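Local coordinates for protein putative beta-glucosidase (Bifidobacterium adolescentis, PDB 5WAB) that acts as a family 3 glycoside hydrolase with beta-glucosidase activity, and may also release arabinopyranosyl groups from ginsenosides, at residues T13-A18 with A263-R268; N111-P116 with L494-P499; C121-S126 with S151-A156. All coordinates share one frame; numbering follows the deposited sequence.

Contact 1 of 3, residues T13-A18 with A263-R268; sequences TLEEKA and AARDGR
Glu15 OE2 meets Arg265 NH2 at 3.2 Å, a salt bridge between the first turn of helix 14-19 and the last turn of helix 257-265. The carboxylate oxygen lies at the edge of the guanidinium, near its plane. The two flat groups are turned 73° apart, so they do not form a coplanar, two-pronged pair. The Glu15 chain bends at chi2 (85°), and this brings its carboxylate toward the arginine. Arg265 instead reaches across with its chain extended from CG to NE. Beside the charges lies an apolar contact. Leu14 turns CG away from its backbone N (chi1 177°), which sends both methyls across the gap. CD1 packs on Ala264 CB at 3.8 Å, while CD2 lies 3.7 Å from Arg265 NE and also touches its CG. Leu274 of helix 271-292 touches both Leu14 and Ala264. Just before the helix, Thr13 forms a capping box with Glu16: Glu16 N donates to Thr13 OG1 at 3.3 Å, and Thr13 N donates to Glu16 OE1 at 3.0 Å. Glu15 and Arg265 are exposed, so solvent probably screens their pairing. With its single oxygen-nitrogen contact, it probably adds only modestly to holding the two helix ends together.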
ATOM      1  N   THR A  13      35.749 -15.589  12.115  1.00 22.28           N
ATOM      2  CA  THR A  13      36.784 -14.622  12.439  1.00 22.15           C
ATOM      3  C   THR A  13      36.212 -13.207  12.319  1.00 23.89           C
ATOM      4  O   THR A  13      35.076 -13.001  11.878  1.00 24.63           O
ATOM      5  CB  THR A  13      37.993 -14.779  11.515  1.00 20.89           C
ATOM      6  OG1 THR A  13      37.639 -14.371  10.190  1.00 22.63           O
ATOM      7  CG2 THR A  13      38.453 -16.225  11.467  1.00 20.51           C
ATOM      8  N   LEU A  14      37.006 -12.220  12.739  1.00 23.47           N
ATOM      9  CA  LEU A  14      36.567 -10.833  12.612  1.00 22.56           C
ATOM     10  C   LEU A  14      36.299 -10.470  11.157  1.00 24.65           C
ATOM     11  O   LEU A  14      35.284  -9.832  10.846  1.00 26.04           O
ATOM     12  CB  LEU A  14      37.605  -9.891  13.215  1.00 22.50           C
ATOM     13  CG  LEU A  14      37.312  -8.394  13.100  1.00 21.95           C
ATOM     14  CD1 LEU A  14      36.050  -8.034  13.853  1.00 21.82           C
ATOM     15  CD2 LEU A  14      38.492  -7.608  13.634  1.00 21.57           C
ATOM     16  N   GLU A  15      37.195 -10.868  10.250  1.00 25.74           N
ATOM     17  CA  GLU A  15      37.011 -10.529   8.843  1.00 26.96           C
ATOM     18  C   GLU A  15      35.750 -11.175   8.284  1.00 26.52           C
ATOM     19  O   GLU A  15      35.057 -10.584   7.447  1.00 26.88           O
ATOM     20  CB  GLU A  15      38.232 -10.947   8.023  1.00 28.55           C
ATOM     21  CG  GLU A  15      39.487 -10.126   8.280  1.00 29.41           C
ATOM     22  CD  GLU A  15      40.284 -10.631   9.471  1.00 31.29           C
ATOM     23  OE1 GLU A  15      39.818 -11.561  10.169  1.00 30.90           O
ATOM     24  OE2 GLU A  15      41.387 -10.099   9.705  1.00 32.58           O
ATOM     25  N   GLU A  16      35.444 -12.398   8.728  1.00 24.79           N
ATOM     26  CA  GLU A  16      34.221 -13.055   8.283  1.00 22.67           C
ATOM     27  C   GLU A  16      32.985 -12.382   8.867  1.00 21.29           C
ATOM     28  O   GLU A  16      31.958 -12.270   8.192  1.00 20.44           O
ATOM     29  CB  GLU A  16      34.264 -14.537   8.639  1.00 22.31           C
ATOM     30  CG  GLU A  16      35.290 -15.290   7.807  1.00 22.25           C
ATOM     31  CD  GLU A  16      35.560 -16.690   8.319  1.00 22.73           C
ATOM     32  OE1 GLU A  16      35.274 -16.957   9.507  1.00 21.87           O
ATOM     33  OE2 GLU A  16      36.053 -17.529   7.528  1.00 22.96           O
ATOM     34  N   LYS A  17      33.056 -11.942  10.123  1.00 21.22           N
ATOM     35  CA  LYS A  17      31.933 -11.217  10.705  1.00 21.58           C
ATOM     36  C   LYS A  17      31.644  -9.938   9.931  1.00 20.53           C
ATOM     37  O   LYS A  17      30.490  -9.655   9.580  1.00 20.96           O
ATOM     38  CB  LYS A  17      32.224 -10.878  12.166  1.00 22.34           C
ATOM     39  CG  LYS A  17      32.277 -12.051  13.109  1.00 23.33           C
ATOM     40  CD  LYS A  17      32.535 -11.543  14.518  1.00 23.40           C
ATOM     41  CE  LYS A  17      32.759 -12.670  15.485  1.00 23.92           C
ATOM     42  NZ  LYS A  17      33.068 -12.155  16.846  1.00 26.53           N
ATOM     43  N   ALA A  18      32.687  -9.149   9.655  1.00 19.62           N
ATOM     44  CA  ALA A  18      32.498  -7.884   8.956  1.00 19.80           C
ATOM     45  C   ALA A  18      32.012  -8.088   7.530  1.00 21.50           C
ATOM     46  O   ALA A  18      31.250  -7.261   7.018  1.00 24.18           O
ATOM     47  CB  ALA A  18      33.793  -7.072   8.963  1.00 19.93           C
ATOM     48  N   ALA A 263      37.344  -0.404  12.482  1.00 22.01           N
ATOM     49  CA  ALA A 263      36.551   0.216  13.539  1.00 20.43           C
ATOM     50  C   ALA A 263      36.290  -0.748  14.689  1.00 19.17           C
ATOM     51  O   ALA A 263      36.211  -0.324  15.849  1.00 18.63           O
ATOM     52  CB  ALA A 263      35.232   0.740  12.971  1.00 19.62           C
ATOM     53  N   ALA A 264      36.147  -2.041  14.392  1.00 21.90           N
ATOM     54  CA  ALA A 264      35.976  -3.032  15.447  1.00 23.20           C
ATOM     55  C   ALA A 264      37.239  -3.224  16.270  1.00 25.46           C
ATOM     56  O   ALA A 264      37.158  -3.733  17.394  1.00 26.03           O
ATOM     57  CB  ALA A 264      35.549  -4.372  14.848  1.00 23.39           C
ATOM     58  N   ARG A 265      38.399  -2.830  15.737  1.00 26.22           N
ATOM     59  CA  ARG A 265      39.665  -2.993  16.439  1.00 28.19           C
ATOM     60  C   ARG A 265      40.065  -1.773  17.247  1.00 28.53           C
ATOM     61  O   ARG A 265      40.811  -1.910  18.222  1.00 31.50           O
ATOM     62  CB  ARG A 265      40.788  -3.294  15.447  1.00 29.16           C
ATOM     63  CG  ARG A 265      40.801  -4.702  14.916  1.00 30.58           C
ATOM     64  CD  ARG A 265      41.854  -4.821  13.831  1.00 33.14           C
ATOM     65  NE  ARG A 265      41.837  -6.126  13.186  1.00 36.26           N
ATOM     66  CZ  ARG A 265      42.380  -6.373  11.999  1.00 37.22           C
ATOM     67  NH1 ARG A 265      42.984  -5.393  11.329  1.00 36.47           N
ATOM     68  NH2 ARG A 265      42.310  -7.593  11.481  1.00 38.52           N
ATOM     69  N   ASP A 266      39.599  -0.580  16.877  1.00 27.53           N
ATOM     70  CA  ASP A 266      40.013   0.635  17.570  1.00 28.32           C
ATOM     71  C   ASP A 266      38.890   1.276  18.383  1.00 27.42           C
ATOM     72  O   ASP A 266      38.995   2.448  18.757  1.00 27.43           O
ATOM     73  CB  ASP A 266      40.613   1.633  16.578  1.00 28.63           C
ATOM     74  CG  ASP A 266      39.643   2.065  15.503  1.00 29.85           C
ATOM     75  OD1 ASP A 266      38.419   1.866  15.654  1.00 30.43           O
ATOM     76  OD2 ASP A 266      40.122   2.612  14.487  1.00 31.63           O
ATOM     77  N   GLY A 267      37.830   0.526  18.678  1.00 26.00           N
ATOM     78  CA  GLY A 267      36.811   0.971  19.606  1.00 26.32           C
ATOM     79  C   GLY A 267      35.703   1.837  19.051  1.00 26.39           C
ATOM     80  O   GLY A 267      34.919   2.374  19.840  1.00 28.52           O
ATOM     81  N   ARG A 268      35.596   1.990  17.731  1.00 25.80           N
ATOM     82  CA  ARG A 268      34.458   2.715  17.171  1.00 24.96           C
ATOM     83  C   ARG A 268      33.213   1.847  17.060  1.00 24.14           C
ATOM     84  O   ARG A 268      32.105   2.385  16.994  1.00 23.25           O
ATOM     85  CB  ARG A 268      34.806   3.290  15.803  1.00 24.39           C
ATOM     86  CG  ARG A 268      35.660   4.534  15.869  1.00 25.74           C
ATOM     87  CD  ARG A 268      36.031   4.973  14.476  1.00 25.66           C
ATOM     88  NE  ARG A 268      36.980   4.047  13.869  1.00 26.39           N
ATOM     89  CZ  ARG A 268      37.135   3.907  12.560  1.00 26.36           C
ATOM     90  NH1 ARG A 268      36.391   4.619  11.728  1.00 25.42           N
ATOM     91  NH2 ARG A 268      38.018   3.045  12.081  1.00 27.29           N
TER

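Contact 2 of 3, residues N111-P116 with L494-P499; sequences NIKRNP and LAQTIP
Lys113 and Gln496 cross at about a right angle where a loop of the N-terminal, TIM-barrel-related domain of this family 3 enzyme meets a segment of its C-terminal domain. Lys113 sits at the centre of an inverse gamma turn and runs extended beyond CG. Its CD stands over one face of the Gln496 amide, about 3.6 Å above the plane and 3.7 Å from NE2. Pro116 CB comes obliquely to the same nitrogen from the other side of that plane, also at 3.7 Å. The polar links of the amide to this loop pass through water. One water accepts from Lys113 NZ and lies 2.9 Å from Gln496 OE1. The lysine ammonium also bonds to the carbonyl oxygens of Cys121 and Tyr124, so it mainly ties together two parts of its own loop. With an alanine here in place of Gln496, a gap would probably open beside Lys113 CD and Pro116 CB, and both bridging waters would lose their amide partner. All three touching residues are buried, so these waters supply polar partners inside the domain interface. The second water bridges the turn to the amide: it donates to Lys113 O at 3.0 Å and accepts from Gln496 NE2 at 3.2 Å.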
ATOM      1  N   ASN A 111       4.962   2.598   2.377  1.00 18.97           N
ATOM      2  CA  ASN A 111       5.041   4.032   2.624  1.00 18.56           C
ATOM      3  C   ASN A 111       3.688   4.699   2.404  1.00 19.04           C
ATOM      4  O   ASN A 111       2.934   4.342   1.496  1.00 20.06           O
ATOM      5  CB  ASN A 111       6.090   4.684   1.727  1.00 19.71           C
ATOM      6  CG  ASN A 111       7.492   4.193   2.012  1.00 20.01           C
ATOM      7  OD1 ASN A 111       8.109   3.531   1.182  1.00 20.74           O
ATOM      8  ND2 ASN A 111       8.001   4.515   3.190  1.00 19.90           N
ATOM      9  N   ILE A 112       3.375   5.657   3.274  1.00 16.20           N
ATOM     10  CA  ILE A 112       2.123   6.394   3.181  1.00 16.61           C
ATOM     11  C   ILE A 112       2.119   7.242   1.919  1.00 18.67           C
ATOM     12  O   ILE A 112       3.113   7.905   1.590  1.00 18.58           O
ATOM     13  CB  ILE A 112       1.928   7.258   4.435  1.00 17.79           C
ATOM     14  CG1 ILE A 112       1.773   6.368   5.667  1.00 18.14           C
ATOM     15  CG2 ILE A 112       0.739   8.185   4.275  1.00 17.12           C
ATOM     16  CD1 ILE A 112       0.618   5.392   5.570  1.00 16.13           C
ATOM     17  N   LYS A 113       1.002   7.211   1.191  1.00 20.77           N
ATOM     18  CA  LYS A 113       0.795   8.090   0.041  1.00 19.64           C
ATOM     19  C   LYS A 113       0.367   9.451   0.578  1.00 19.54           C
ATOM     20  O   LYS A 113      -0.816   9.793   0.639  1.00 20.58           O
ATOM     21  CB  LYS A 113      -0.230   7.495  -0.910  1.00 19.54           C
ATOM     22  CG  LYS A 113       0.156   6.108  -1.353  1.00 19.59           C
ATOM     23  CD  LYS A 113      -0.787   5.512  -2.372  1.00 18.97           C
ATOM     24  CE  LYS A 113      -0.416   4.051  -2.578  1.00 20.76           C
ATOM     25  NZ  LYS A 113      -1.200   3.336  -3.620  1.00 22.31           N
ATOM     26  N   ARG A 114       1.364  10.218   1.028  1.00 18.85           N
ATOM     27  CA  ARG A 114       1.110  11.560   1.537  1.00 18.48           C
ATOM     28  C   ARG A 114       0.475  12.432   0.468  1.00 20.03           C
ATOM     29  O   ARG A 114      -0.502  13.143   0.727  1.00 20.28           O
ATOM     30  CB  ARG A 114       2.413  12.180   2.034  1.00 16.42           C
ATOM     31  CG  ARG A 114       2.366  13.681   2.259  1.00 16.49           C
ATOM     32  CD  ARG A 114       3.706  14.153   2.801  1.00 16.68           C
ATOM     33  NE  ARG A 114       3.709  15.558   3.190  1.00 16.79           N
ATOM     34  CZ  ARG A 114       4.363  16.507   2.530  1.00 17.03           C
ATOM     35  NH1 ARG A 114       5.074  16.193   1.458  1.00 17.20           N
ATOM     36  NH2 ARG A 114       4.314  17.766   2.944  1.00 17.14           N
ATOM     37  N   ASN A 115       1.017  12.376  -0.747  1.00 20.26           N
ATOM     38  CA  ASN A 115       0.525  13.136  -1.877  1.00 20.72           C
ATOM     39  C   ASN A 115       0.399  12.196  -3.072  1.00 21.68           C
ATOM     40  O   ASN A 115       1.348  11.451  -3.376  1.00 21.64           O
ATOM     41  CB  ASN A 115       1.465  14.296  -2.192  1.00 19.79           C
ATOM     42  CG  ASN A 115       0.942  15.183  -3.291  1.00 20.05           C
ATOM     43  OD1 ASN A 115       0.813  14.761  -4.438  1.00 20.18           O
ATOM     44  ND2 ASN A 115       0.634  16.426  -2.947  1.00 17.04           N
ATOM     45  N   PRO A 116      -0.738  12.202  -3.775  1.00 20.71           N
ATOM     46  CA  PRO A 116      -0.938  11.239  -4.869  1.00 20.22           C
ATOM     47  C   PRO A 116       0.016  11.425  -6.032  1.00 20.65           C
ATOM     48  O   PRO A 116       0.069  10.549  -6.901  1.00 21.49           O
ATOM     49  CB  PRO A 116      -2.391  11.494  -5.297  1.00 21.64           C
ATOM     50  CG  PRO A 116      -2.657  12.896  -4.895  1.00 21.97           C
ATOM     51  CD  PRO A 116      -1.875  13.128  -3.636  1.00 21.40           C
ATOM     52  N   LEU A 494     -11.901   2.471  -2.664  1.00 25.45           N
ATOM     53  CA  LEU A 494     -10.735   3.331  -2.813  1.00 23.62           C
ATOM     54  C   LEU A 494      -9.842   3.241  -1.581  1.00 23.15           C
ATOM     55  O   LEU A 494     -10.295   3.443  -0.451  1.00 24.01           O
ATOM     56  CB  LEU A 494     -11.168   4.781  -3.039  1.00 22.08           C
ATOM     57  CG  LEU A 494     -11.719   5.149  -4.415  1.00 22.73           C
ATOM     58  CD1 LEU A 494     -12.063   6.624  -4.460  1.00 19.95           C
ATOM     59  CD2 LEU A 494     -10.721   4.800  -5.505  1.00 23.02           C
ATOM     60  N   ALA A 495      -8.573   2.909  -1.812  1.00 23.06           N
ATOM     61  CA  ALA A 495      -7.521   3.019  -0.812  1.00 23.60           C
ATOM     62  C   ALA A 495      -6.846   4.384  -0.855  1.00 24.21           C
ATOM     63  O   ALA A 495      -5.883   4.621  -0.114  1.00 22.94           O
ATOM     64  CB  ALA A 495      -6.483   1.915  -1.014  1.00 22.85           C
ATOM     65  N   GLN A 496      -7.352   5.279  -1.703  1.00 24.60           N
ATOM     66  CA  GLN A 496      -6.794   6.595  -1.959  1.00 24.49           C
ATOM     67  C   GLN A 496      -7.954   7.544  -2.217  1.00 24.85           C
ATOM     68  O   GLN A 496      -8.928   7.173  -2.881  1.00 25.85           O
ATOM     69  CB  GLN A 496      -5.856   6.540  -3.173  1.00 26.00           C
ATOM     70  CG  GLN A 496      -4.635   7.442  -3.137  1.00 27.78           C
ATOM     71  CD  GLN A 496      -3.644   7.109  -4.253  1.00 29.27           C
ATOM     72  OE1 GLN A 496      -3.810   6.125  -4.976  1.00 29.77           O
ATOM     73  NE2 GLN A 496      -2.616   7.937  -4.402  1.00 30.25           N
ATOM     74  N   THR A 497      -7.856   8.760  -1.688  1.00 22.26           N
ATOM     75  CA  THR A 497      -8.851   9.786  -1.969  1.00 21.87           C
ATOM     76  C   THR A 497      -8.663  10.326  -3.381  1.00 23.17           C
ATOM     77  O   THR A 497      -7.537  10.591  -3.810  1.00 22.65           O
ATOM     78  CB  THR A 497      -8.741  10.932  -0.964  1.00 21.28           C
ATOM     79  OG1 THR A 497      -9.060  10.455   0.348  1.00 21.11           O
ATOM     80  CG2 THR A 497      -9.683  12.079  -1.343  1.00 20.19           C
ATOM     81  N   ILE A 498      -9.768  10.500  -4.104  1.00 24.25           N
ATOM     82  CA  ILE A 498      -9.727  11.192  -5.392  1.00 23.55           C
ATOM     83  C   ILE A 498     -10.214  12.623  -5.194  1.00 23.09           C
ATOM     84  O   ILE A 498     -11.426  12.852  -5.066  1.00 22.88           O
ATOM     85  CB  ILE A 498     -10.573  10.479  -6.452  1.00 24.14           C
ATOM     86  CG1 ILE A 498     -10.121   9.035  -6.621  1.00 24.89           C
ATOM     87  CG2 ILE A 498     -10.463  11.221  -7.774  1.00 26.50           C
ATOM     88  CD1 ILE A 498     -10.872   8.298  -7.719  1.00 26.01           C
ATOM     89  N   PRO A 499      -9.328  13.612  -5.188  1.00 23.27           N
ATOM     90  CA  PRO A 499      -9.746  14.981  -4.877  1.00 22.89           C
ATOM     91  C   PRO A 499     -10.300  15.691  -6.106  1.00 24.71           C
ATOM     92  O   PRO A 499     -10.157  15.239  -7.241  1.00 24.66           O
ATOM     93  CB  PRO A 499      -8.448  15.635  -4.400  1.00 21.29           C
ATOM     94  CG  PRO A 499      -7.391  14.926  -5.194  1.00 20.73           C
ATOM     95  CD  PRO A 499      -7.869  13.504  -5.367  1.00 20.69           C
TER
HETATM   96  O   HOH W   1      -1.431   4.770  -5.902  1.00 11.92           O
HETATM   97  O   HOH W   2      -2.609   9.823  -1.793  1.00 33.63           O

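Contact 3 of 3, residues C121-S126 with S151-A156; sequences CFEYWS and SLKHFA
The short 3-10 turn 121-123 runs into a loop that faces the end of strand 149-155, with Tyr124 and Lys153 nearest across the gap at 9.7 Å between CA atoms; the strand turns a corner at His154. Side chains span this distance in two places. Lys153 NZ donates to Glu123 OE2 at 2.6 Å in a short, buried salt bridge. The nitrogen comes nearly along the C-O axis of the carboxylate rather than from one side. Glu123 reaches it with CG anti to the backbone N (chi1 -164°) and an extended chain, while Lys153 bends at chi3 (66°) and crosses it at about a right angle. The other oxygen, OE1, pairs with Arg120, so the carboxylate is held from both oxygens. The second link joins Tyr124 OH to His154 ND1 at 3.1 Å. Each ring meets the other's polar atom at its edge, near the ring plane, and there is no stacking. Lys153 CG lies 3.4 Å above one face of the His154 ring, offset toward the rim. The other ring nitrogen, NE2, bonds to a bound glycerol, which probably came from the crystallisation liquor. Lys153 NZ bonds to it weakly. Such a charged, hydrogen-bonded cluster at the end of a parallel strand is consistent with the sugar-binding pocket of a family 3 TIM-barrel-like domain, where a lysine-histidine pair typically helps hold the substrate.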
ATOM      1  N   CYS A 121       3.754   5.690  -5.821  1.00 26.89           N
ATOM      2  CA  CYS A 121       2.432   5.344  -5.295  1.00 26.25           C
ATOM      3  C   CYS A 121       1.904   4.026  -5.859  1.00 25.09           C
ATOM      4  O   CYS A 121       1.124   3.337  -5.188  1.00 25.40           O
ATOM      5  CB  CYS A 121       1.436   6.478  -5.565  1.00 27.23           C
ATOM      6  SG  CYS A 121       1.531   7.886  -4.407  1.00 27.40           S
ATOM      7  N   PHE A 122       2.305   3.659  -7.080  1.00 23.61           N
ATOM      8  CA  PHE A 122       1.801   2.433  -7.692  1.00 23.66           C
ATOM      9  C   PHE A 122       2.239   1.194  -6.922  1.00 26.14           C
ATOM     10  O   PHE A 122       1.555   0.162  -6.982  1.00 25.70           O
ATOM     11  CB  PHE A 122       2.262   2.338  -9.152  1.00 21.79           C
ATOM     12  CG  PHE A 122       3.676   1.877  -9.310  1.00 20.50           C
ATOM     13  CD1 PHE A 122       4.723   2.757  -9.128  1.00 19.96           C
ATOM     14  CD2 PHE A 122       3.960   0.571  -9.660  1.00 19.31           C
ATOM     15  CE1 PHE A 122       6.027   2.344  -9.278  1.00 19.57           C
ATOM     16  CE2 PHE A 122       5.262   0.150  -9.811  1.00 20.51           C
ATOM     17  CZ  PHE A 122       6.296   1.037  -9.618  1.00 19.89           C
ATOM     18  N   GLU A 123       3.349   1.296  -6.180  1.00 26.96           N
ATOM     19  CA  GLU A 123       3.964   0.200  -5.445  1.00 26.74           C
ATOM     20  C   GLU A 123       3.595   0.204  -3.965  1.00 26.52           C
ATOM     21  O   GLU A 123       3.984  -0.718  -3.240  1.00 26.25           O
ATOM     22  CB  GLU A 123       5.488   0.317  -5.608  1.00 29.28           C
ATOM     23  CG  GLU A 123       6.356  -0.882  -5.274  1.00 30.79           C
ATOM     24  CD  GLU A 123       7.803  -0.636  -5.697  1.00 31.03           C
ATOM     25  OE1 GLU A 123       8.024   0.313  -6.474  1.00 30.58           O
ATOM     26  OE2 GLU A 123       8.719  -1.360  -5.250  1.00 31.46           O
ATOM     27  N   TYR A 124       2.834   1.202  -3.506  1.00 24.82           N
ATOM     28  CA  TYR A 124       2.390   1.311  -2.119  1.00 23.02           C
ATOM     29  C   TYR A 124       0.889   1.049  -2.022  1.00 22.12           C
ATOM     30  O   TYR A 124       0.201   0.863  -3.026  1.00 20.22           O
ATOM     31  CB  TYR A 124       2.753   2.681  -1.536  1.00 22.75           C
ATOM     32  CG  TYR A 124       4.226   3.018  -1.626  1.00 21.75           C
ATOM     33  CD1 TYR A 124       5.186   2.017  -1.623  1.00 21.25           C
ATOM     34  CD2 TYR A 124       4.655   4.337  -1.719  1.00 20.70           C
ATOM     35  CE1 TYR A 124       6.522   2.317  -1.711  1.00 21.68           C
ATOM     36  CE2 TYR A 124       5.992   4.648  -1.806  1.00 20.21           C
ATOM     37  CZ  TYR A 124       6.919   3.633  -1.800  1.00 20.60           C
ATOM     38  OH  TYR A 124       8.247   3.934  -1.885  1.00 19.91           O
ATOM     39  N   TRP A 125       0.372   1.065  -0.791  1.00 22.57           N
ATOM     40  CA  TRP A 125      -0.964   0.540  -0.525  1.00 22.93           C
ATOM     41  C   TRP A 125      -2.026   1.614  -0.281  1.00 21.57           C
ATOM     42  O   TRP A 125      -3.085   1.570  -0.910  1.00 20.26           O
ATOM     43  CB  TRP A 125      -0.898  -0.438   0.652  1.00 19.74           C
ATOM     44  CG  TRP A 125      -0.138  -1.683   0.290  1.00 20.86           C
ATOM     45  CD1 TRP A 125       1.217  -1.834   0.278  1.00 23.02           C
ATOM     46  CD2 TRP A 125      -0.682  -2.950  -0.108  1.00 19.91           C
ATOM     47  NE1 TRP A 125       1.552  -3.106  -0.110  1.00 22.92           N
ATOM     48  CE2 TRP A 125       0.405  -3.814  -0.351  1.00 21.08           C
ATOM     49  CE3 TRP A 125      -1.979  -3.438  -0.282  1.00 22.11           C
ATOM     50  CZ2 TRP A 125       0.234  -5.136  -0.756  1.00 21.57           C
ATOM     51  CZ3 TRP A 125      -2.147  -4.752  -0.690  1.00 21.47           C
ATOM     52  CH2 TRP A 125      -1.049  -5.585  -0.921  1.00 21.42           C
ATOM     53  N   SER A 126      -1.797   2.572   0.613  1.00 21.48           N
ATOM     54  CA  SER A 126      -2.881   3.490   0.952  1.00 21.54           C
ATOM     55  C   SER A 126      -2.322   4.809   1.462  1.00 21.89           C
ATOM     56  O   SER A 126      -1.126   4.947   1.726  1.00 21.80           O
ATOM     57  CB  SER A 126      -3.828   2.879   1.995  1.00 22.07           C
ATOM     58  OG  SER A 126      -4.815   3.807   2.414  1.00 22.03           O
ATOM     59  N   SER A 151      10.959  -8.220   2.629  1.00 20.96           N
ATOM     60  CA  SER A 151      11.688  -7.008   3.008  1.00 20.92           C
ATOM     61  C   SER A 151      10.695  -5.842   3.083  1.00 21.35           C
ATOM     62  O   SER A 151      10.444  -5.155   2.087  1.00 21.77           O
ATOM     63  CB  SER A 151      12.822  -6.740   2.025  1.00 23.03           C
ATOM     64  OG  SER A 151      13.737  -5.793   2.540  1.00 26.11           O
ATOM     65  N   LEU A 152      10.114  -5.642   4.266  1.00 20.02           N
ATOM     66  CA  LEU A 152       9.286  -4.470   4.522  1.00 19.51           C
ATOM     67  C   LEU A 152      10.070  -3.216   4.171  1.00 20.86           C
ATOM     68  O   LEU A 152      11.113  -2.945   4.769  1.00 21.78           O
ATOM     69  CB  LEU A 152       8.862  -4.455   5.991  1.00 18.41           C
ATOM     70  CG  LEU A 152       7.722  -3.526   6.399  1.00 17.13           C
ATOM     71  CD1 LEU A 152       6.485  -3.834   5.574  1.00 16.13           C
ATOM     72  CD2 LEU A 152       7.439  -3.684   7.887  1.00 16.95           C
ATOM     73  N   LYS A 153       9.586  -2.464   3.185  1.00 25.18           N
ATOM     74  CA  LYS A 153      10.450  -1.615   2.373  1.00 29.55           C
ATOM     75  C   LYS A 153      10.295  -0.132   2.684  1.00 33.22           C
ATOM     76  O   LYS A 153       9.175   0.384   2.797  1.00 30.51           O
ATOM     77  CB  LYS A 153      10.185  -1.866   0.884  1.00 28.88           C
ATOM     78  CG  LYS A 153      11.453  -2.086   0.092  1.00 29.36           C
ATOM     79  CD  LYS A 153      11.182  -2.718  -1.266  1.00 29.57           C
ATOM     80  CE  LYS A 153      10.408  -1.815  -2.187  1.00 29.12           C
ATOM     81  NZ  LYS A 153      10.376  -2.397  -3.555  1.00 29.50           N
ATOM     82  N   HIS A 154      11.453   0.533   2.792  1.00 37.72           N
ATOM     83  CA  HIS A 154      11.654   1.982   2.869  1.00 30.23           C
ATOM     84  C   HIS A 154      11.186   2.557   4.194  1.00 26.30           C
ATOM     85  O   HIS A 154      10.301   3.415   4.244  1.00 25.67           O
ATOM     86  CB  HIS A 154      10.986   2.682   1.692  1.00 26.17           C
ATOM     87  CG  HIS A 154      11.325   2.068   0.375  1.00 24.57           C
ATOM     88  ND1 HIS A 154      10.460   2.078  -0.696  1.00 24.60           N
ATOM     89  CD2 HIS A 154      12.431   1.404  -0.037  1.00 24.23           C
ATOM     90  CE1 HIS A 154      11.024   1.455  -1.717  1.00 24.89           C
ATOM     91  NE2 HIS A 154      12.218   1.032  -1.342  1.00 24.81           N
ATOM     92  N   PHE A 155      11.845   2.129   5.257  1.00 23.66           N
ATOM     93  CA  PHE A 155      11.562   2.554   6.620  1.00 23.02           C
ATOM     94  C   PHE A 155      12.527   3.689   6.970  1.00 22.57           C
ATOM     95  O   PHE A 155      13.733   3.462   7.100  1.00 24.11           O
ATOM     96  CB  PHE A 155      11.717   1.349   7.549  1.00 22.14           C
ATOM     97  CG  PHE A 155      11.393   1.614   8.990  1.00 20.32           C
ATOM     98  CD1 PHE A 155      10.097   1.902   9.386  1.00 19.51           C
ATOM     99  CD2 PHE A 155      12.376   1.493   9.960  1.00 19.35           C
ATOM    100  CE1 PHE A 155       9.798   2.120  10.718  1.00 19.13           C
ATOM    101  CE2 PHE A 155      12.081   1.703  11.294  1.00 19.42           C
ATOM    102  CZ  PHE A 155      10.795   2.015  11.675  1.00 18.01           C
ATOM    103  N   ALA A 156      12.014   4.913   7.095  1.00 20.35           N
ATOM    104  CA  ALA A 156      10.603   5.235   6.895  1.00 21.14           C
ATOM    105  C   ALA A 156      10.438   6.595   6.224  1.00 22.42           C
ATOM    106  O   ALA A 156      11.425   7.292   5.949  1.00 21.57           O
ATOM    107  CB  ALA A 156       9.856   5.220   8.225  1.00 21.11           C
TER

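How the contacts relate
Contacts 2 and 3 lie near the centre of the folded chain, their own centres about 13 Å apart, and they touch. Their 111-116 and 121-126 segments belong to one loop between strand 102-106 and helix 129-144. Asn111 ND2 probably bonds to His154 O, and Ser126 OG to Ala495 O, so the loop connects strand 149-155 of the parallel sheet with the C-terminal domain. Contact 1 is peripheral, its centre about 45 Å from that of contact 2 and 33 Å from that of contact 3. Along the chain, contact 3 is nested within the spans of both others, while contacts 1 and 2 cross. Contact 1 joins surface helices; the central pair ties a probable pocket to the domain interface.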